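Local coordinates for A1 protein (Enterobacteria phage Qbeta, PDB 3RLK) that is the read-through product of the coat protein gene, a minor virion component that is probably needed for infection of the bacterial host, at residues F32-L37 against V56-R61; W50-A55 against I117-K122; N128-I133 against L144-A149. One frame throughout, in Å; residues are numbered along the deposited sequence.

All three contacts lie in the read-through domain and reach one mixed, curled sheet. Interaction 1 pairs strands 34-38 and 52-58, and interaction 2 pairs 52-58 with 117-121, so strand 52-58 serves both. Strand 129-135 then follows 117-121 in chain and in sheet, and interaction 3 sets a helical turn against it. The centres of interactions 1 and 2 are about 13 Å apart. Along the chain the first two interlace, whereas interaction 3 opens after both have closed. Salt bridges Lys122-Glu130 and Glu119-Arg131 tie interactions 2 and 3, while Trp35 meets Phe132 between 1 and 3, so strands distant in sequence and the helical turn are held as one unit of the beta-barrel domain.

Interaction 1: residues F32-L37 against V56-R61; sequences FAIWSL and VELQPR
Backbone hydrogen bonds do most of the joining. Ser36 and Val56 are an antiparallel hydrogen-bonded pair: Ser36 N gives to Val56 O at 2.7 Å and Val56 N to Ser36 O at 2.8 Å, each donor lying in the plane of the carbonyl it meets. Leu58 N reaches Ile34 O at 2.9 Å with a nearly straight N-H (175°), but from above the carbonyl plane. One step further a water bridges the backbones, accepting from Ile34 N and donating to Leu58 O at 2.7 Å. Between these bonds Trp35 and Glu57 form a non-hydrogen-bonded pair, their CA atoms 4.4 Å apart, and Trp35 CA makes a CA-H...O contact of 3.2 Å with Val56 O. The pairing unites neighbouring strands 34-38 and 52-58 of the curled sheet in this beta-barrel domain, and the 136° between their short axes marks strong twist. On one side of the sheet the CH-pi contact dominates. Glu57 CB stands off-centre over the six-membered ring of Trp35, 4.1 Å from its centroid, and Glu57 CG lies over a face near the rim. Phe132 meets the same indole edge-to-face. Apolar contacts gather on the other side, around Ile34 and Leu58. With Ile34 CG1 in the crowded position between backbone N and carbonyl carbon (chi1 60°) and the chain extended beyond it, CD1 reaches Arg61 CD at 3.5 Å, the two side chains crossing at about a right angle. Leu58 CB abuts Ile34 CG1, its CD1 rests on the Trp35 carbonyl, and CD2 approaches Ser36 CB. Ala140 touches both Ile34 and Leu58, while Arg61 NH1 is bonded to Ile138 O.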
loop_
_atom_site.group_PDB
_atom_site.type_symbol
_atom_site.label_atom_id
_atom_site.label_comp_id
_atom_site.label_asym_id
_atom_site.label_seq_id
_atom_site.Cartn_x
_atom_site.Cartn_y
_atom_site.Cartn_z
ATOM N N PHE A 32 -5.469 4.968 9.720
ATOM C CA PHE A 32 -6.333 5.789 8.898
ATOM C C PHE A 32 -7.658 5.102 8.750
ATOM O O PHE A 32 -7.768 3.893 9.055
ATOM C CB PHE A 32 -5.709 6.004 7.518
ATOM C CG PHE A 32 -4.402 6.741 7.582
ATOM C CD1 PHE A 32 -4.371 8.109 7.786
ATOM C CD2 PHE A 32 -3.192 6.036 7.496
ATOM C CE1 PHE A 32 -3.151 8.803 7.926
ATOM C CE2 PHE A 32 -1.978 6.691 7.647
ATOM C CZ PHE A 32 -1.960 8.109 7.829
ATOM N N ALA A 33 -8.671 5.891 8.369
ATOM C CA ALA A 33 -9.993 5.351 8.167
ATOM C C ALA A 33 -9.925 4.227 7.141
ATOM O O ALA A 33 -9.189 4.266 6.098
ATOM C CB ALA A 33 -10.941 6.435 7.682
ATOM N N ILE A 34 -10.707 3.193 7.408
ATOM C CA ILE A 34 -10.851 2.095 6.437
ATOM C C ILE A 34 -12.330 1.914 5.909
ATOM O O ILE A 34 -13.240 2.323 6.614
ATOM C CB ILE A 34 -10.262 0.814 6.953
ATOM C CG1 ILE A 34 -10.959 0.382 8.245
ATOM C CG2 ILE A 34 -8.722 0.956 7.146
ATOM C CD1 ILE A 34 -10.760 -1.189 8.501
ATOM N N TRP A 35 -12.490 1.302 4.700
ATOM C CA TRP A 35 -13.732 1.457 3.926
ATOM C C TRP A 35 -14.042 0.182 3.224
ATOM O O TRP A 35 -13.140 -0.625 3.006
ATOM C CB TRP A 35 -13.534 2.505 2.834
ATOM C CG TRP A 35 -13.079 3.807 3.418
ATOM C CD1 TRP A 35 -11.764 4.162 3.728
ATOM C CD2 TRP A 35 -13.915 4.900 3.822
ATOM N NE1 TRP A 35 -11.759 5.432 4.268
ATOM C CE2 TRP A 35 -13.058 5.902 4.320
ATOM C CE3 TRP A 35 -15.326 5.157 3.749
ATOM C CZ2 TRP A 35 -13.543 7.142 4.755
ATOM C CZ3 TRP A 35 -15.800 6.407 4.189
ATOM C CH2 TRP A 35 -14.922 7.357 4.715
ATOM N N SER A 36 -15.330 0.050 2.842
ATOM C CA SER A 36 -15.785 -1.031 1.932
ATOM C C SER A 36 -16.236 -0.309 0.657
ATOM O O SER A 36 -17.034 0.662 0.730
ATOM C CB SER A 36 -16.945 -1.829 2.567
ATOM O OG SER A 36 -17.460 -2.801 1.675
ATOM N N LEU A 37 -15.715 -0.723 -0.504
ATOM C CA LEU A 37 -16.114 -0.214 -1.782
ATOM C C LEU A 37 -16.747 -1.358 -2.632
ATOM O O LEU A 37 -16.035 -2.103 -3.251
ATOM C CB LEU A 37 -14.880 0.376 -2.500
ATOM C CG LEU A 37 -14.579 1.838 -2.191
ATOM C CD1 LEU A 37 -14.029 1.997 -0.776
ATOM C CD2 LEU A 37 -13.530 2.292 -3.300
ATOM N N VAL A 56 -18.068 2.994 1.846
ATOM C CA VAL A 56 -18.745 2.857 3.145
ATOM C C VAL A 56 -17.743 2.647 4.288
ATOM O O VAL A 56 -16.931 1.731 4.224
ATOM C CB VAL A 56 -19.825 1.729 3.093
ATOM C CG1 VAL A 56 -20.442 1.433 4.511
ATOM C CG2 VAL A 56 -20.921 2.090 1.986
ATOM N N GLU A 57 -17.788 3.493 5.323
ATOM C CA GLU A 57 -16.787 3.369 6.455
ATOM C C GLU A 57 -16.969 2.095 7.318
ATOM O O GLU A 57 -18.097 1.662 7.613
ATOM C CB GLU A 57 -16.801 4.691 7.250
ATOM C CG GLU A 57 -15.598 4.957 8.103
ATOM C CD GLU A 57 -15.828 6.263 8.978
ATOM O OE1 GLU A 57 -16.777 7.041 8.697
ATOM O OE2 GLU A 57 -15.051 6.464 9.897
ATOM N N LEU A 58 -15.854 1.456 7.653
ATOM C CA LEU A 58 -15.819 0.331 8.574
ATOM C C LEU A 58 -15.238 0.734 9.925
ATOM O O LEU A 58 -14.488 1.757 10.038
ATOM C CB LEU A 58 -14.918 -0.788 7.952
ATOM C CG LEU A 58 -15.416 -1.171 6.563
ATOM C CD1 LEU A 58 -14.264 -1.990 5.995
ATOM C CD2 LEU A 58 -16.650 -2.037 6.737
ATOM N N GLN A 59 -15.538 -0.042 10.969
ATOM C CA GLN A 59 -14.902 0.227 12.214
ATOM C C GLN A 59 -13.393 -0.161 12.060
ATOM O O GLN A 59 -13.051 -0.945 11.209
ATOM C CB GLN A 59 -15.553 -0.635 13.343
ATOM C CG GLN A 59 -17.013 -0.191 13.696
ATOM C CD GLN A 59 -17.012 1.103 14.548
ATOM O OE1 GLN A 59 -16.219 1.231 15.487
ATOM N NE2 GLN A 59 -17.869 2.026 14.207
ATOM N N PRO A 60 -12.508 0.442 12.848
ATOM C CA PRO A 60 -11.076 0.130 12.766
ATOM C C PRO A 60 -10.712 -1.355 12.914
ATOM O O PRO A 60 -11.386 -2.142 13.646
ATOM C CB PRO A 60 -10.463 0.963 13.900
ATOM C CG PRO A 60 -11.460 2.063 14.108
ATOM C CD PRO A 60 -12.821 1.502 13.827
ATOM N N ARG A 61 -9.591 -1.735 12.304
ATOM C CA ARG A 61 -9.158 -3.154 12.319
ATOM C C ARG A 61 -7.664 -3.176 12.595
ATOM O O ARG A 61 -6.989 -2.193 12.304
ATOM C CB ARG A 61 -9.421 -3.801 10.940
ATOM C CG ARG A 61 -10.905 -4.214 10.740
ATOM C CD ARG A 61 -11.288 -4.511 9.324
ATOM N NE ARG A 61 -12.734 -4.761 9.261
ATOM C CZ ARG A 61 -13.334 -5.580 8.381
ATOM N NH1 ARG A 61 -12.608 -6.236 7.444
ATOM N NH2 ARG A 61 -14.668 -5.780 8.457
HETATM O O HOH W 1 -12.194 3.255 9.972
#

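Interaction 2: residues W50-A55 against I117-K122; sequences WPIYNA and IREGKK
Trp50 holds its indole in the crowded position between backbone N and carbonyl carbon (chi1 54°), aiming NE1 at Glu119. The bond from NE1 to Glu119 OE1 is short, 2.6 Å; the oxygen lies in the indole plane but is approached from above the carboxylate plane. Glu119 gets there with CG anti to its backbone N (chi1 -166°) and an extended chain alongside Ile52, whose CG1 is 4.0 Å from OE1. Its other oxygen, OE2, forms a salt bridge with Arg131 NE, so both oxygens are gripped. Tyr53 and the extended Arg118 make a flat stack, planes 4° apart and centres 4.6 Å apart. Tyr53 OH sits over the middle of the guanidinium, while Arg118 CD covers a ring face, 3.5 Å from Tyr53 CE2. Leu37 O and Glu38 hold Arg118 NH1. The strands run parallel, joined by bonds from Tyr53 N to Glu119 O, Lys121 N to Tyr53 O (the shortest, 2.6 Å) and Ala55 N to Lys121 O. A water links Pro51 O with Glu119 N. Strand 117-121 lies between 52-58 and the antiparallel 129-135; beyond 52-58 come strands 34-38 and 40-42, and helix 107-112 packs on Trp50 through Met110 and Arg111.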
loop_
_atom_site.group_PDB
_atom_site.type_symbol
_atom_site.label_atom_id
_atom_site.label_comp_id
_atom_site.label_asym_id
_atom_site.label_seq_id
_atom_site.Cartn_x
_atom_site.Cartn_y
_atom_site.Cartn_z
ATOM N N TRP A 50 -13.084 1.888 -15.373
ATOM C CA TRP A 50 -13.305 1.297 -14.020
ATOM C C TRP A 50 -14.546 1.954 -13.401
ATOM O O TRP A 50 -14.808 3.102 -13.689
ATOM C CB TRP A 50 -12.062 1.466 -13.112
ATOM C CG TRP A 50 -11.540 2.865 -12.965
ATOM C CD1 TRP A 50 -11.951 3.790 -12.078
ATOM C CD2 TRP A 50 -10.491 3.460 -13.720
ATOM N NE1 TRP A 50 -11.250 4.935 -12.229
ATOM C CE2 TRP A 50 -10.336 4.769 -13.235
ATOM C CE3 TRP A 50 -9.656 3.006 -14.763
ATOM C CZ2 TRP A 50 -9.381 5.660 -13.756
ATOM C CZ3 TRP A 50 -8.726 3.906 -15.316
ATOM C CH2 TRP A 50 -8.603 5.211 -14.807
ATOM N N PRO A 51 -15.280 1.230 -12.521
ATOM C CA PRO A 51 -16.417 1.898 -11.933
ATOM C C PRO A 51 -15.964 2.940 -10.937
ATOM O O PRO A 51 -14.799 2.946 -10.490
ATOM C CB PRO A 51 -17.144 0.788 -11.175
ATOM C CG PRO A 51 -16.436 -0.530 -11.457
ATOM C CD PRO A 51 -15.109 -0.173 -12.078
ATOM N N ILE A 52 -16.886 3.752 -10.468
ATOM C CA ILE A 52 -16.638 4.482 -9.209
ATOM C C ILE A 52 -17.584 3.852 -8.226
ATOM O O ILE A 52 -18.793 3.680 -8.519
ATOM C CB ILE A 52 -16.841 6.026 -9.318
ATOM C CG1 ILE A 52 -15.873 6.584 -10.368
ATOM C CG2 ILE A 52 -16.657 6.697 -7.971
ATOM C CD1 ILE A 52 -15.987 8.071 -10.645
ATOM N N TYR A 53 -17.054 3.562 -7.060
ATOM C CA TYR A 53 -17.848 2.993 -5.971
ATOM C C TYR A 53 -18.248 4.064 -4.956
ATOM O O TYR A 53 -17.655 5.158 -4.832
ATOM C CB TYR A 53 -17.055 1.894 -5.247
ATOM C CG TYR A 53 -16.744 0.711 -6.139
ATOM C CD1 TYR A 53 -17.556 -0.409 -6.140
ATOM C CD2 TYR A 53 -15.593 0.707 -6.965
ATOM C CE1 TYR A 53 -17.282 -1.515 -6.978
ATOM C CE2 TYR A 53 -15.306 -0.379 -7.789
ATOM C CZ TYR A 53 -16.160 -1.491 -7.778
ATOM O OH TYR A 53 -15.897 -2.579 -8.594
ATOM N N ASN A 54 -19.280 3.720 -4.219
ATOM C CA ASN A 54 -19.616 4.454 -3.030
ATOM C C ASN A 54 -18.797 3.851 -1.912
ATOM O O ASN A 54 -18.898 2.639 -1.645
ATOM C CB ASN A 54 -21.098 4.239 -2.742
ATOM C CG ASN A 54 -22.018 5.131 -3.592
ATOM O OD1 ASN A 54 -21.753 6.308 -3.809
ATOM N ND2 ASN A 54 -23.123 4.576 -4.024
ATOM N N ALA A 55 -17.990 4.671 -1.232
ATOM C CA ALA A 55 -17.237 4.221 -0.082
ATOM C C ALA A 55 -18.029 4.164 1.194
ATOM O O ALA A 55 -18.605 5.182 1.575
ATOM C CB ALA A 55 -15.908 5.084 0.101
ATOM N N ILE A 117 -6.713 -1.303 -6.653
ATOM C CA ILE A 117 -6.971 0.072 -6.241
ATOM C C ILE A 117 -8.397 0.367 -6.763
ATOM O O ILE A 117 -8.687 0.031 -7.896
ATOM C CB ILE A 117 -5.977 1.005 -6.914
ATOM C CG1 ILE A 117 -4.532 0.469 -6.759
ATOM C CG2 ILE A 117 -6.176 2.449 -6.413
ATOM C CD1 ILE A 117 -3.548 1.206 -7.697
ATOM N N ARG A 118 -9.286 0.894 -5.933
ATOM C CA ARG A 118 -10.669 1.232 -6.414
ATOM C C ARG A 118 -10.901 2.696 -6.256
ATOM O O ARG A 118 -10.465 3.302 -5.259
ATOM C CB ARG A 118 -11.760 0.421 -5.675
ATOM C CG ARG A 118 -11.788 -1.027 -6.167
ATOM C CD ARG A 118 -12.956 -1.833 -5.580
ATOM N NE ARG A 118 -13.003 -3.142 -6.222
ATOM C CZ ARG A 118 -13.923 -4.090 -6.001
ATOM N NH1 ARG A 118 -14.948 -3.869 -5.209
ATOM N NH2 ARG A 118 -13.798 -5.280 -6.630
ATOM N N GLU A 119 -11.615 3.313 -7.206
ATOM C CA GLU A 119 -11.984 4.732 -7.011
ATOM C C GLU A 119 -13.315 4.824 -6.268
ATOM O O GLU A 119 -14.271 4.108 -6.636
ATOM C CB GLU A 119 -12.149 5.371 -8.394
ATOM C CG GLU A 119 -12.189 6.899 -8.335
ATOM C CD GLU A 119 -11.651 7.508 -9.606
ATOM O OE1 GLU A 119 -11.932 6.948 -10.686
ATOM O OE2 GLU A 119 -10.934 8.513 -9.509
ATOM N N GLY A 120 -13.425 5.692 -5.266
ATOM C CA GLY A 120 -14.744 5.725 -4.582
ATOM C C GLY A 120 -15.118 7.122 -4.098
ATOM O O GLY A 120 -14.258 7.998 -3.840
ATOM N N LYS A 121 -16.428 7.281 -3.948
ATOM C CA LYS A 121 -17.017 8.528 -3.544
ATOM C C LYS A 121 -17.319 8.480 -2.016
ATOM O O LYS A 121 -18.057 7.647 -1.576
ATOM C CB LYS A 121 -18.307 8.814 -4.319
ATOM C CG LYS A 121 -18.863 10.240 -3.915
ATOM C CD LYS A 121 -20.232 10.473 -4.474
ATOM C CE LYS A 121 -20.755 11.859 -4.059
ATOM N NZ LYS A 121 -19.937 13.024 -4.658
ATOM N N LYS A 122 -16.702 9.363 -1.241
ATOM C CA LYS A 122 -16.965 9.397 0.216
ATOM C C LYS A 122 -18.274 10.073 0.608
ATOM O O LYS A 122 -18.811 10.907 -0.137
ATOM C CB LYS A 122 -15.824 10.107 0.931
ATOM C CG LYS A 122 -14.473 9.432 0.667
ATOM C CD LYS A 122 -13.583 9.281 1.914
ATOM C CE LYS A 122 -12.832 10.530 2.251
ATOM N NZ LYS A 122 -11.378 10.187 2.453
HETATM O O HOH W 2 -12.692 1.527 -8.961
HETATM O O HOH W 3 -20.881 7.496 -0.922
#

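Interaction 3: residues N128-I133 against L144-A149; sequences NIERFI and LSDIAA
The Glu130 carboxylate has Ser145 on one face, with Ser145 CB 3.5 Å from Glu130 CD. Nearly perpendicular to it, at 87°, lies the carboxylate of Asp146, and Glu130 OE1 lies 4.0 Å from Asp146 OD1. That repulsion is probably eased by Lys122, which forms a salt bridge with Glu130 OE1 and a long, weak ion pair with Asp146; Ser143 OG also bonds Glu130 OE1. Strand 129-135 forms a beta-hairpin with 140-143, and the chain passes straight on into the single helical turn 144-147. Leu144 N, at the start of that turn, donates to Arg131 O at 2.8 Å, nearly along the C=O axis, two residues along each chain from the backbone pairing of Ile133 with Cys142, so the bond continues the ladder of the hairpin. A water accepts from Arg131 N at 2.8 Å and is hydrogen-bonded to Ser145 OG, while the Arg131 guanidinium turns to Glu119 and Asp107. At the buried end the contact is apolar. Leu144 CD2 lies 4.1 Å from both Ile133 CB and Ile133 CG2, the side chains crossing obliquely. Ile133 CG2, in the crowded position between backbone N and carbonyl carbon, also meets Ile147 CD1 at 4.1 Å.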
loop_
_atom_site.group_PDB
_atom_site.type_symbol
_atom_site.label_atom_id
_atom_site.label_comp_id
_atom_site.label_asym_id
_atom_site.label_seq_id
_atom_site.Cartn_x
_atom_site.Cartn_y
_atom_site.Cartn_z
ATOM N N ASN A 128 -16.139 13.735 -1.627
ATOM C CA ASN A 128 -14.862 13.608 -2.329
ATOM C C ASN A 128 -14.655 12.265 -3.030
ATOM O O ASN A 128 -14.915 11.214 -2.441
ATOM C CB ASN A 128 -13.711 13.847 -1.360
ATOM C CG ASN A 128 -13.706 15.240 -0.789
ATOM O OD1 ASN A 128 -14.023 16.196 -1.483
ATOM N ND2 ASN A 128 -13.345 15.358 0.484
ATOM N N ILE A 129 -14.168 12.291 -4.266
ATOM C CA ILE A 129 -13.887 11.062 -4.976
ATOM C C ILE A 129 -12.382 10.794 -4.871
ATOM O O ILE A 129 -11.583 11.631 -5.281
ATOM C CB ILE A 129 -14.427 11.075 -6.430
ATOM C CG1 ILE A 129 -15.994 11.068 -6.424
ATOM C CG2 ILE A 129 -13.896 9.873 -7.188
ATOM C CD1 ILE A 129 -16.663 11.307 -7.820
ATOM N N GLU A 130 -12.021 9.658 -4.281
ATOM C CA GLU A 130 -10.597 9.388 -3.955
ATOM C C GLU A 130 -10.200 8.037 -4.473
ATOM O O GLU A 130 -11.065 7.264 -4.951
ATOM C CB GLU A 130 -10.382 9.518 -2.438
ATOM C CG GLU A 130 -10.478 10.996 -2.017
ATOM C CD GLU A 130 -10.314 11.260 -0.521
ATOM O OE1 GLU A 130 -10.131 10.260 0.219
ATOM O OE2 GLU A 130 -10.335 12.500 -0.135
ATOM N N ARG A 131 -8.900 7.749 -4.481
ATOM C CA ARG A 131 -8.446 6.386 -4.822
ATOM C C ARG A 131 -8.024 5.620 -3.580
ATOM O O ARG A 131 -7.309 6.202 -2.671
ATOM C CB ARG A 131 -7.355 6.419 -5.908
ATOM C CG ARG A 131 -8.045 6.575 -7.267
ATOM C CD ARG A 131 -7.435 7.534 -8.092
ATOM N NE ARG A 131 -8.271 7.909 -9.276
ATOM C CZ ARG A 131 -7.756 8.232 -10.446
ATOM N NH1 ARG A 131 -6.434 8.168 -10.608
ATOM N NH2 ARG A 131 -8.555 8.609 -11.454
ATOM N N PHE A 132 -8.474 4.347 -3.503
ATOM C CA PHE A 132 -8.399 3.557 -2.282
ATOM C C PHE A 132 -7.577 2.292 -2.553
ATOM O O PHE A 132 -7.900 1.479 -3.467
ATOM C CB PHE A 132 -9.786 3.120 -1.811
ATOM C CG PHE A 132 -10.632 4.222 -1.325
ATOM C CD1 PHE A 132 -10.831 4.404 0.025
ATOM C CD2 PHE A 132 -11.214 5.085 -2.221
ATOM C CE1 PHE A 132 -11.702 5.465 0.487
ATOM C CE2 PHE A 132 -12.044 6.117 -1.822
ATOM C CZ PHE A 132 -12.271 6.335 -0.474
ATOM N N ILE A 133 -6.499 2.115 -1.789
ATOM C CA ILE A 133 -5.698 0.888 -1.962
ATOM C C ILE A 133 -6.381 -0.254 -1.226
ATOM O O ILE A 133 -6.920 -0.052 -0.105
ATOM C CB ILE A 133 -4.232 1.169 -1.440
ATOM C CG1 ILE A 133 -3.306 0.020 -1.836
ATOM C CG2 ILE A 133 -4.224 1.583 0.059
ATOM C CD1 ILE A 133 -3.097 -0.075 -3.369
ATOM N N LEU A 144 -5.736 6.705 -0.421
ATOM C CA LEU A 144 -4.382 7.189 -0.731
ATOM C C LEU A 144 -4.228 8.716 -0.390
ATOM O O LEU A 144 -3.137 9.214 0.004
ATOM C CB LEU A 144 -4.055 6.857 -2.219
ATOM C CG LEU A 144 -3.895 5.326 -2.362
ATOM C CD1 LEU A 144 -4.016 4.978 -3.878
ATOM C CD2 LEU A 144 -2.521 4.873 -1.723
ATOM N N SER A 145 -5.380 9.403 -0.435
ATOM C CA SER A 145 -5.475 10.811 -0.085
ATOM C C SER A 145 -5.179 10.982 1.384
ATOM O O SER A 145 -4.373 11.838 1.721
ATOM C CB SER A 145 -6.842 11.443 -0.419
ATOM O OG SER A 145 -6.973 11.577 -1.848
ATOM N N ASP A 146 -5.744 10.122 2.231
ATOM C CA ASP A 146 -5.527 10.174 3.657
ATOM C C ASP A 146 -4.063 9.804 4.029
ATOM O O ASP A 146 -3.409 10.526 4.763
ATOM C CB ASP A 146 -6.471 9.210 4.416
ATOM C CG ASP A 146 -7.944 9.590 4.361
ATOM O OD1 ASP A 146 -8.280 10.615 3.728
ATOM O OD2 ASP A 146 -8.785 8.862 4.989
ATOM N N ILE A 147 -3.568 8.675 3.506
ATOM C CA ILE A 147 -2.193 8.192 3.804
ATOM C C ILE A 147 -1.132 9.285 3.465
ATOM O O ILE A 147 -0.169 9.466 4.195
ATOM C CB ILE A 147 -1.918 6.875 2.992
ATOM C CG1 ILE A 147 -2.916 5.798 3.472
ATOM C CG2 ILE A 147 -0.407 6.480 3.057
ATOM C CD1 ILE A 147 -2.937 4.530 2.578
ATOM N N ALA A 148 -1.263 9.938 2.323
ATOM C CA ALA A 148 -0.294 10.873 1.831
ATOM C C ALA A 148 -0.565 12.375 2.133
ATOM O O ALA A 148 0.089 13.257 1.561
ATOM C CB ALA A 148 -0.049 10.635 0.299
ATOM N N ALA A 149 -1.493 12.662 3.031
ATOM C CA ALA A 149 -1.868 14.058 3.376
ATOM C C ALA A 149 -0.733 14.764 4.085
ATOM O O ALA A 149 0.112 14.173 4.716
ATOM C CB ALA A 149 -3.090 14.100 4.271
HETATM O O HOH W 4 -6.826 9.531 -3.975
#